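Local coordinates for hypothetical protein (Pseudomonas syringae pv. tomato, PDB 2PAG) that is of unknown function, binds calcium, and belongs to the SMI1/KNR4 (SUKH) family of proteins, at residues 7-12 and 49-54; 43-48 and 123-128; 31-36 and 70-75. All blocks are in the same frame, centred on the assembly; numbering follows the deposited sequence.

Interaction 1. Residues 7-12 and 49-54; sequences QLREAN and VSDVVY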
loop_
_atom_site.group_PDB
_atom_site.type_symbol
_atom_site.label_atom_id
_atom_site.label_comp_id
_atom_site.label_asym_id
_atom_site.label_seq_id
_atom_site.Cartn_x
_atom_site.Cartn_y
_atom_site.Cartn_z
ATOM N N GLN A 7 -3.541 -2.893 -16.279
ATOM C CA GLN A 7 -4.918 -2.596 -15.913
ATOM C C GLN A 7 -4.979 -1.368 -15.009
ATOM O O GLN A 7 -5.793 -0.470 -15.216
ATOM C CB GLN A 7 -5.538 -3.798 -15.196
ATOM C CG GLN A 7 -7.057 -3.786 -15.154
ATOM C CD GLN A 7 -7.627 -4.944 -14.352
ATOM O OE1 GLN A 7 -7.119 -6.066 -14.415
ATOM N NE2 GLN A 7 -8.691 -4.679 -13.601
ATOM N N LEU A 8 -4.118 -1.327 -14.001
ATOM C CA LEU A 8 -4.101 -0.191 -13.087
ATOM C C LEU A 8 -3.639 1.092 -13.767
ATOM O O LEU A 8 -4.275 2.141 -13.631
ATOM C CB LEU A 8 -3.199 -0.485 -11.886
ATOM C CG LEU A 8 -3.808 -1.288 -10.739
ATOM C CD1 LEU A 8 -2.711 -1.658 -9.755
ATOM C CD2 LEU A 8 -4.901 -0.468 -10.058
ATOM N N ARG A 9 -2.538 1.004 -14.508
ATOM C CA ARG A 9 -1.984 2.168 -15.187
ATOM C C ARG A 9 -2.978 2.797 -16.152
ATOM O O ARG A 9 -3.123 4.017 -16.193
ATOM C CB ARG A 9 -0.721 1.783 -15.960
ATOM C CG ARG A 9 0.355 1.103 -15.131
ATOM C CD ARG A 9 0.937 2.026 -14.099
ATOM N NE ARG A 9 1.366 3.302 -14.668
ATOM C CZ ARG A 9 2.147 4.167 -14.030
ATOM N NH1 ARG A 9 2.588 3.884 -12.812
ATOM N NH2 ARG A 9 2.467 5.326 -14.595
ATOM N N GLU A 10 -3.662 1.965 -16.926
ATOM C CA GLU A 10 -4.622 2.465 -17.900
ATOM C C GLU A 10 -5.937 2.933 -17.271
ATOM O O GLU A 10 -6.703 3.673 -17.896
ATOM C CB GLU A 10 -4.859 1.392 -18.972
ATOM C CG GLU A 10 -3.612 1.154 -19.820
ATOM C CD GLU A 10 -3.802 0.163 -20.961
ATOM O OE1 GLU A 10 -4.947 -0.256 -21.227
ATOM O OE2 GLU A 10 -2.780 -0.188 -21.594
ATOM N N ALA A 11 -6.190 2.526 -16.030
ATOM C CA ALA A 11 -7.412 2.932 -15.346
ATOM C C ALA A 11 -7.171 4.182 -14.509
ATOM O O ALA A 11 -8.111 4.738 -13.929
ATOM C CB ALA A 11 -7.921 1.805 -14.457
ATOM N N ASN A 12 -5.912 4.619 -14.455
ATOM C CA ASN A 12 -5.535 5.795 -13.672
ATOM C C ASN A 12 -6.430 6.993 -13.941
ATOM O O ASN A 12 -6.635 7.383 -15.094
ATOM C CB ASN A 12 -4.088 6.201 -13.947
ATOM C CG ASN A 12 -3.685 7.441 -13.168
ATOM O OD1 ASN A 12 -3.631 7.418 -11.940
ATOM N ND2 ASN A 12 -3.418 8.535 -13.880
ATOM N N VAL A 49 3.135 1.022 -9.389
ATOM C CA VAL A 49 1.788 1.580 -9.468
ATOM C C VAL A 49 1.353 2.537 -8.357
ATOM O O VAL A 49 0.188 2.928 -8.316
ATOM C CB VAL A 49 0.734 0.444 -9.571
ATOM C CG1 VAL A 49 0.995 -0.395 -10.811
ATOM C CG2 VAL A 49 0.774 -0.444 -8.340
ATOM N N SER A 50 2.269 2.941 -7.473
ATOM C CA SER A 50 1.867 3.832 -6.385
ATOM C C SER A 50 1.558 5.267 -6.815
ATOM O O SER A 50 1.257 6.119 -5.971
ATOM C CB SER A 50 2.889 3.816 -5.229
ATOM O OG SER A 50 4.140 4.392 -5.563
ATOM N N ASP A 51 1.630 5.538 -8.118
ATOM C CA ASP A 51 1.287 6.869 -8.621
ATOM C C ASP A 51 -0.121 6.815 -9.213
ATOM O O ASP A 51 -0.623 7.801 -9.762
ATOM C CB ASP A 51 2.293 7.326 -9.684
ATOM C CG ASP A 51 2.302 6.434 -10.912
ATOM O OD1 ASP A 51 2.069 5.217 -10.769
ATOM O OD2 ASP A 51 2.565 6.949 -12.026
ATOM N N VAL A 52 -0.764 5.661 -9.079
ATOM C CA VAL A 52 -2.105 5.457 -9.610
ATOM C C VAL A 52 -3.246 5.886 -8.685
ATOM O O VAL A 52 -3.212 5.677 -7.458
ATOM C CB VAL A 52 -2.313 3.968 -10.012
ATOM C CG1 VAL A 52 -3.759 3.722 -10.413
ATOM C CG2 VAL A 52 -1.380 3.611 -11.163
ATOM N N VAL A 53 -4.248 6.511 -9.297
ATOM C CA VAL A 53 -5.445 6.965 -8.606
ATOM C C VAL A 53 -6.597 6.180 -9.228
ATOM O O VAL A 53 -6.793 6.229 -10.446
ATOM C CB VAL A 53 -5.665 8.476 -8.829
ATOM C CG1 VAL A 53 -6.925 8.931 -8.117
ATOM C CG2 VAL A 53 -4.451 9.254 -8.335
ATOM N N TYR A 54 -7.336 5.436 -8.405
ATOM C CA TYR A 54 -8.456 4.645 -8.908
ATOM C C TYR A 54 -9.450 4.186 -7.844
ATOM O O TYR A 54 -9.071 3.835 -6.724
ATOM C CB TYR A 54 -7.961 3.388 -9.628
ATOM C CG TYR A 54 -9.106 2.536 -10.130
ATOM C CD1 TYR A 54 -9.731 2.825 -11.341
ATOM C CD2 TYR A 54 -9.619 1.496 -9.355
ATOM C CE1 TYR A 54 -10.842 2.106 -11.766
ATOM C CE2 TYR A 54 -10.732 0.772 -9.770
ATOM C CZ TYR A 54 -11.339 1.083 -10.976
ATOM O OH TYR A 54 -12.446 0.380 -11.392
#

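Interaction 2. Residues 43-48 and 123-128; sequences KEFLLT and SVWHWA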
loop_
_atom_site.group_PDB
_atom_site.type_symbol
_atom_site.label_atom_id
_atom_site.label_comp_id
_atom_site.label_asym_id
_atom_site.label_seq_id
_atom_site.Cartn_x
_atom_site.Cartn_y
_atom_site.Cartn_z
ATOM N N LYS A 43 7.233 -3.971 -2.425
ATOM C CA LYS A 43 8.159 -2.971 -2.947
ATOM C C LYS A 43 7.935 -2.804 -4.449
ATOM O O LYS A 43 7.996 -1.697 -4.979
ATOM C CB LYS A 43 9.594 -3.411 -2.669
ATOM C CG LYS A 43 10.645 -2.375 -2.982
ATOM C CD LYS A 43 11.926 -2.659 -2.207
ATOM C CE LYS A 43 12.467 -4.055 -2.497
ATOM N NZ LYS A 43 13.707 -4.343 -1.720
ATOM N N GLU A 44 7.680 -3.917 -5.129
ATOM C CA GLU A 44 7.428 -3.908 -6.564
ATOM C C GLU A 44 6.169 -3.092 -6.853
ATOM O O GLU A 44 6.125 -2.305 -7.794
ATOM C CB GLU A 44 7.264 -5.344 -7.056
ATOM C CG GLU A 44 7.049 -5.491 -8.540
ATOM C CD GLU A 44 7.030 -6.942 -8.941
ATOM O OE1 GLU A 44 6.163 -7.678 -8.427
ATOM O OE2 GLU A 44 7.888 -7.345 -9.757
ATOM N N PHE A 45 5.148 -3.280 -6.023
ATOM C CA PHE A 45 3.899 -2.545 -6.158
ATOM C C PHE A 45 4.193 -1.041 -6.025
ATOM O O PHE A 45 3.786 -0.228 -6.859
ATOM C CB PHE A 45 2.945 -3.012 -5.053
ATOM C CG PHE A 45 1.712 -2.173 -4.901
ATOM C CD1 PHE A 45 0.539 -2.506 -5.575
ATOM C CD2 PHE A 45 1.705 -1.079 -4.040
ATOM C CE1 PHE A 45 -0.627 -1.766 -5.390
ATOM C CE2 PHE A 45 0.538 -0.326 -3.844
ATOM C CZ PHE A 45 -0.628 -0.674 -4.522
ATOM N N LEU A 46 4.916 -0.669 -4.979
ATOM C CA LEU A 46 5.239 0.738 -4.781
ATOM C C LEU A 46 6.042 1.336 -5.941
ATOM O O LEU A 46 5.831 2.489 -6.328
ATOM C CB LEU A 46 6.010 0.913 -3.474
ATOM C CG LEU A 46 5.217 0.590 -2.203
ATOM C CD1 LEU A 46 6.138 0.667 -0.997
ATOM C CD2 LEU A 46 4.052 1.567 -2.053
ATOM N N LEU A 47 6.949 0.549 -6.507
ATOM C CA LEU A 47 7.788 1.032 -7.602
ATOM C C LEU A 47 7.113 1.053 -8.966
ATOM O O LEU A 47 7.635 1.666 -9.901
ATOM C CB LEU A 47 9.061 0.184 -7.689
ATOM C CG LEU A 47 10.039 0.293 -6.519
ATOM C CD1 LEU A 47 11.015 -0.876 -6.538
ATOM C CD2 LEU A 47 10.777 1.627 -6.594
ATOM N N THR A 48 5.957 0.407 -9.084
ATOM C CA THR A 48 5.269 0.331 -10.368
ATOM C C THR A 48 3.885 0.958 -10.486
ATOM O O THR A 48 3.494 1.378 -11.576
ATOM C CB THR A 48 5.143 -1.134 -10.819
ATOM O OG1 THR A 48 4.327 -1.861 -9.889
ATOM C CG2 THR A 48 6.501 -1.774 -10.867
ATOM N N SER A 123 -1.042 -12.248 -2.244
ATOM C CA SER A 123 -0.010 -11.257 -2.534
ATOM C C SER A 123 -0.635 -9.888 -2.720
ATOM O O SER A 123 -1.862 -9.756 -2.853
ATOM C CB SER A 123 0.745 -11.620 -3.817
ATOM O OG SER A 123 -0.032 -11.289 -4.962
ATOM N N VAL A 124 0.220 -8.866 -2.739
ATOM C CA VAL A 124 -0.239 -7.502 -2.933
ATOM C C VAL A 124 -0.891 -7.369 -4.306
ATOM O O VAL A 124 -1.790 -6.550 -4.501
ATOM C CB VAL A 124 0.935 -6.509 -2.819
ATOM C CG1 VAL A 124 0.541 -5.165 -3.381
ATOM C CG2 VAL A 124 1.359 -6.383 -1.362
ATOM N N TRP A 125 -0.440 -8.178 -5.263
ATOM C CA TRP A 125 -1.026 -8.119 -6.593
ATOM C C TRP A 125 -2.427 -8.747 -6.609
ATOM O O TRP A 125 -3.295 -8.310 -7.368
ATOM C CB TRP A 125 -0.090 -8.776 -7.610
ATOM C CG TRP A 125 1.142 -7.934 -7.850
ATOM C CD1 TRP A 125 2.443 -8.302 -7.660
ATOM C CD2 TRP A 125 1.175 -6.569 -8.299
ATOM N NE1 TRP A 125 3.285 -7.255 -7.959
ATOM C CE2 TRP A 125 2.530 -6.178 -8.353
ATOM C CE3 TRP A 125 0.190 -5.641 -8.659
ATOM C CZ2 TRP A 125 2.927 -4.895 -8.755
ATOM C CZ3 TRP A 125 0.582 -4.364 -9.058
ATOM C CH2 TRP A 125 1.942 -4.007 -9.102
ATOM N N HIS A 126 -2.657 -9.758 -5.773
ATOM C CA HIS A 126 -3.990 -10.360 -5.688
ATOM C C HIS A 126 -4.913 -9.303 -5.101
ATOM O O HIS A 126 -6.059 -9.141 -5.524
ATOM C CB HIS A 126 -4.001 -11.576 -4.760
ATOM C CG HIS A 126 -3.416 -12.808 -5.366
ATOM N ND1 HIS A 126 -2.058 -13.010 -5.483
ATOM C CD2 HIS A 126 -4.008 -13.906 -5.896
ATOM C CE1 HIS A 126 -1.837 -14.179 -6.056
ATOM N NE2 HIS A 126 -3.005 -14.744 -6.315
ATOM N N TRP A 127 -4.400 -8.588 -4.107
ATOM C CA TRP A 127 -5.168 -7.534 -3.466
ATOM C C TRP A 127 -5.469 -6.409 -4.461
ATOM O O TRP A 127 -6.584 -5.891 -4.504
ATOM C CB TRP A 127 -4.392 -6.967 -2.277
ATOM C CG TRP A 127 -5.111 -5.845 -1.602
ATOM C CD1 TRP A 127 -6.111 -5.946 -0.675
ATOM C CD2 TRP A 127 -4.962 -4.448 -1.881
ATOM N NE1 TRP A 127 -6.600 -4.696 -0.366
ATOM C CE2 TRP A 127 -5.910 -3.759 -1.092
ATOM C CE3 TRP A 127 -4.122 -3.710 -2.726
ATOM C CZ2 TRP A 127 -6.040 -2.366 -1.124
ATOM C CZ3 TRP A 127 -4.253 -2.329 -2.759
ATOM C CH2 TRP A 127 -5.207 -1.671 -1.961
ATOM N N ALA A 128 -4.474 -6.032 -5.258
ATOM C CA ALA A 128 -4.660 -4.965 -6.232
ATOM C C ALA A 128 -5.709 -5.343 -7.273
ATOM O O ALA A 128 -6.545 -4.521 -7.659
ATOM C CB ALA A 128 -3.338 -4.652 -6.915
#

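Interaction 3. Residues 31-36 and 70-75; sequences EEQLFI and YLPEVC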
loop_
_atom_site.group_PDB
_atom_site.type_symbol
_atom_site.label_atom_id
_atom_site.label_comp_id
_atom_site.label_asym_id
_atom_site.label_seq_id
_atom_site.Cartn_x
_atom_site.Cartn_y
_atom_site.Cartn_z
ATOM N N GLU A 31 12.246 2.542 4.227
ATOM C CA GLU A 31 12.534 1.349 5.020
ATOM C C GLU A 31 13.376 1.719 6.233
ATOM O O GLU A 31 13.082 1.317 7.358
ATOM C CB GLU A 31 13.299 0.317 4.194
ATOM C CG GLU A 31 12.497 -0.296 3.068
ATOM C CD GLU A 31 13.247 -1.403 2.361
ATOM O OE1 GLU A 31 14.309 -1.117 1.762
ATOM O OE2 GLU A 31 12.776 -2.560 2.404
ATOM N N GLU A 32 14.428 2.489 5.997
ATOM C CA GLU A 32 15.311 2.890 7.082
ATOM C C GLU A 32 14.596 3.742 8.122
ATOM O O GLU A 32 14.827 3.587 9.320
ATOM C CB GLU A 32 16.519 3.632 6.513
ATOM C CG GLU A 32 17.279 2.810 5.485
ATOM C CD GLU A 32 18.489 3.535 4.933
ATOM O OE1 GLU A 32 18.357 4.727 4.578
ATOM O OE2 GLU A 32 19.568 2.907 4.844
ATOM N N GLN A 33 13.725 4.636 7.668
ATOM C CA GLN A 33 12.971 5.497 8.575
ATOM C C GLN A 33 12.084 4.701 9.515
ATOM O O GLN A 33 11.887 5.084 10.673
ATOM C CB GLN A 33 12.065 6.436 7.796
ATOM C CG GLN A 33 12.735 7.589 7.131
ATOM C CD GLN A 33 11.736 8.389 6.329
ATOM O OE1 GLN A 33 10.688 8.803 6.846
ATOM N NE2 GLN A 33 12.043 8.607 5.059
ATOM N N LEU A 34 11.527 3.606 9.004
ATOM C CA LEU A 34 10.631 2.766 9.792
ATOM C C LEU A 34 11.344 1.558 10.386
ATOM O O LEU A 34 10.745 0.761 11.111
ATOM C CB LEU A 34 9.464 2.311 8.917
ATOM C CG LEU A 34 8.536 3.439 8.454
ATOM C CD1 LEU A 34 7.700 2.969 7.279
ATOM C CD2 LEU A 34 7.642 3.875 9.602
ATOM N N PHE A 35 12.631 1.439 10.075
ATOM C CA PHE A 35 13.462 0.336 10.541
ATOM C C PHE A 35 12.778 -0.995 10.266
ATOM O O PHE A 35 12.643 -1.842 11.148
ATOM C CB PHE A 35 13.764 0.461 12.036
ATOM C CG PHE A 35 15.112 -0.091 12.416
ATOM C CD1 PHE A 35 16.275 0.577 12.045
ATOM C CD2 PHE A 35 15.224 -1.298 13.097
ATOM C CE1 PHE A 35 17.530 0.052 12.340
ATOM C CE2 PHE A 35 16.475 -1.836 13.401
ATOM C CZ PHE A 35 17.634 -1.163 13.023
ATOM N N ILE A 36 12.349 -1.166 9.024
ATOM C CA ILE A 36 11.669 -2.380 8.615
ATOM C C ILE A 36 12.098 -2.707 7.195
ATOM O O ILE A 36 12.658 -1.867 6.489
ATOM C CB ILE A 36 10.136 -2.186 8.645
ATOM C CG1 ILE A 36 9.429 -3.537 8.505
ATOM C CG2 ILE A 36 9.715 -1.258 7.513
ATOM C CD1 ILE A 36 9.657 -4.475 9.669
ATOM N N TYR A 70 0.921 8.910 3.024
ATOM C CA TYR A 70 2.366 8.781 3.229
ATOM C C TYR A 70 2.640 7.610 4.176
ATOM O O TYR A 70 2.275 7.647 5.350
ATOM C CB TYR A 70 2.915 10.092 3.805
ATOM C CG TYR A 70 4.416 10.150 3.891
ATOM C CD1 TYR A 70 5.210 9.872 2.780
ATOM C CD2 TYR A 70 5.050 10.494 5.083
ATOM C CE1 TYR A 70 6.605 9.937 2.855
ATOM C CE2 TYR A 70 6.440 10.560 5.169
ATOM C CZ TYR A 70 7.210 10.282 4.055
ATOM O OH TYR A 70 8.582 10.368 4.150
ATOM N N LEU A 71 3.319 6.580 3.670
ATOM C CA LEU A 71 3.567 5.370 4.454
ATOM C C LEU A 71 4.038 5.523 5.900
ATOM O O LEU A 71 3.478 4.890 6.800
ATOM C CB LEU A 71 4.515 4.430 3.694
ATOM C CG LEU A 71 4.672 3.004 4.243
ATOM C CD1 LEU A 71 3.296 2.360 4.471
ATOM C CD2 LEU A 71 5.484 2.171 3.259
ATOM N N PRO A 72 5.066 6.350 6.156
ATOM C CA PRO A 72 5.506 6.483 7.548
ATOM C C PRO A 72 4.406 6.992 8.476
ATOM O O PRO A 72 4.300 6.540 9.618
ATOM C CB PRO A 72 6.685 7.445 7.446
ATOM C CG PRO A 72 7.251 7.127 6.089
ATOM C CD PRO A 72 5.992 7.048 5.246
ATOM N N GLU A 73 3.597 7.934 7.993
ATOM C CA GLU A 73 2.505 8.467 8.805
ATOM C C GLU A 73 1.377 7.446 8.953
ATOM O O GLU A 73 0.776 7.336 10.020
ATOM C CB GLU A 73 1.954 9.766 8.204
ATOM C CG GLU A 73 2.932 10.940 8.192
ATOM C CD GLU A 73 3.127 11.595 9.557
ATOM O OE1 GLU A 73 3.906 12.572 9.633
ATOM O OE2 GLU A 73 2.508 11.150 10.549
ATOM N N VAL A 74 1.079 6.710 7.885
ATOM C CA VAL A 74 0.031 5.696 7.944
ATOM C C VAL A 74 0.441 4.590 8.931
ATOM O O VAL A 74 -0.385 4.077 9.685
ATOM C CB VAL A 74 -0.241 5.078 6.538
ATOM C CG1 VAL A 74 -1.223 3.932 6.646
ATOM C CG2 VAL A 74 -0.811 6.139 5.604
ATOM N N CYS A 75 1.723 4.226 8.929
ATOM C CA CYS A 75 2.219 3.195 9.837
ATOM C C CYS A 75 2.073 3.644 11.283
ATOM O O CYS A 75 1.572 2.901 12.127
ATOM C CB CYS A 75 3.691 2.885 9.558
ATOM S SG CYS A 75 3.975 1.855 8.106
HETATM O O HOH W 1 9.743 11.148 6.191
#

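Interaction 1. Residues 7-12 and 49-54
The C-terminal end of helix 2-11 packs on the loop that leaves helix 40-49, with Arg-9 reaching Asp-51 and Asn-12 reaching Val-53. The loop starts with a type I beta turn from Val-49 to Val-52. Its backbone bond runs from Val-52 N to Val-49 O. Asp-51 lies in this turn and forms a salt bridge of opposed charges with Arg-9. The modelled distance from Arg-9 NH1 to Asp-51 OD1, 2.5 Å, is unusually short and says nothing certain about strength. A second bond, from Arg-9 NH2 to Asp-51 OD2, is weak, with an N-H...O angle of 125°. The guanidinium and carboxylate planes are 36° apart, so the two groups are not coplanar. The arginine chain bends at chi2 and chi3 on its way over the turn. Its CD rests near Val-49 CG1 and Val-52 CG2. Arg-9 NH1 also donates to Thr-48 O at the end of helix 40-49.

Asn-12 follows the helix. Val-53 N donates to Asn-12 OD1 at 2.9 Å, in the plane of the side-chain carbonyl and with an angle of 161° at the hydrogen. Val-53 also shares backbone bonds with Glu-13.

The buried part, Leu-8, Val-49 and Val-52, is apolar. Leu-8 CD1 meets Val-49 CG2 at 4.0 Å, the two side chains crossing at about a right angle. Trp-132 of helix 124-132 touches both Leu-8 and Val-52. A more open apolar contact places Ala-11 CB 3.7 Å from Tyr-54 CD1, and Ala-11 O sits at the edge of that ring. This is a helix-to-loop contact in the helical part of an SMI1/KNR4 domain, with its polar bonds toward the outside.

Interaction 2. Residues 43-48 and 123-128
Phe-45 of helix 40-49 fits as a knob into a hole on helix 124-132 formed by Val-124, Trp-125, Trp-127 and Ala-128. The two short helical segments run at 51° to each other, and their axes come within 10.7 Å. The packing is tight around the phenylalanine. Phe-45 CD1 lies 3.4 Å from Val-124 CG1, the two side chains crossing at about a right angle. The same CD1 lies over one face of the Trp-125 indole, with 3.9 Å between Phe-45 CD1 and Trp-125 CZ3. The phenyl ring and the six-membered ring of the indole have planes 57° apart, an oblique pair. Ala-128 CB approaches the edge of the phenyl ring at CE1. Phe-45 CZ meets the edge of Trp-127 more distantly, at 4.4 Å from CZ3. Ile-90 of strand 88-93 touches Phe-45, Val-124 and Trp-127, so the knob also joins the helices to the sheet.

The looser side begins at the edge of the Trp-125 indole, where it meets Thr-48 and Glu-44. All three residues are partly exposed. Thr-48 OG1 is in the ring plane, 3.3 Å from Trp-125 CH2. This hydroxyl donates to Glu-44 O, one turn back in its own helix. Glu-44 is extended beyond CG, and Leu-1 touches both it and Trp-125. The carboxylate of Glu-44 is turned well away from the indole plane. Trp-125 NE1 donates to Glu-44 OE1 at 2.9 Å with an N-H...O angle of 158°. The acceptor lies near the ring plane, and the N-H meets OE1 on its anti side, somewhat out of the carboxylate plane.

Interaction 3. Residues 31-36 and 70-75
Leu-34, at the C-terminal end of helix 24-34, points its forked end at the first turn of helix 71-81. Both methyls reach Pro-72. CD2 comes nearest, with 3.9 Å between Leu-34 CD2 and Pro-72 CA, and also nears Cys-75 CB. CD1 lies toward the sulfur, with 4.0 Å between Leu-34 CD1 and Cys-75 SG, and toward Leu-71 CG.

Gln-33 runs beside this apolar patch, extended beyond CG. It crosses the Tyr-70 side chain at about a right angle, with amide and ring planes 43° apart. Gln-33 OE1 and Tyr-70 OH are 3.8 Å apart and are bridged by a water. That water donates to Gln-33 OE1 at 2.6 Å and lies 2.5 Å from Tyr-70 OH, in the plane of the ring. Pro-72 CD sits 3.4 Å above the centre of the Tyr-70 ring on one face, which probably limits how the ring can turn.

Just beyond Leu-34, Phe-35 has positive phi and closes the helix in a Schellman motif. Leu-34 thus fills the joint between the two helix ends by apolar fit, while the polar ends of Gln-33 and Tyr-70 are linked through water instead of directly.

Overall arrangement
Interactions 1 and 2 share helix 40-49 and its exit, and they touch. Val-49 CG2 packs on Trp-125 CH2, while Leu-8 meets Ala-128, so helices 2-11, 40-49 and 124-132 pack together. Interaction 2 lies nearest the chain centre and is mostly aromatic, with a single polar bond across it. Interaction 1 is further out and adds a salt bridge at its margin. Interaction 3 is on the other side of the chain centre from interaction 1, about 22 Å away between centres. It joins helices 24-34 and 71-81 with fewer contacts and a water. Interaction 2 comes closest to the calcium site, the side chain of Val-124 lying about 11 Å from a bound calcium ion.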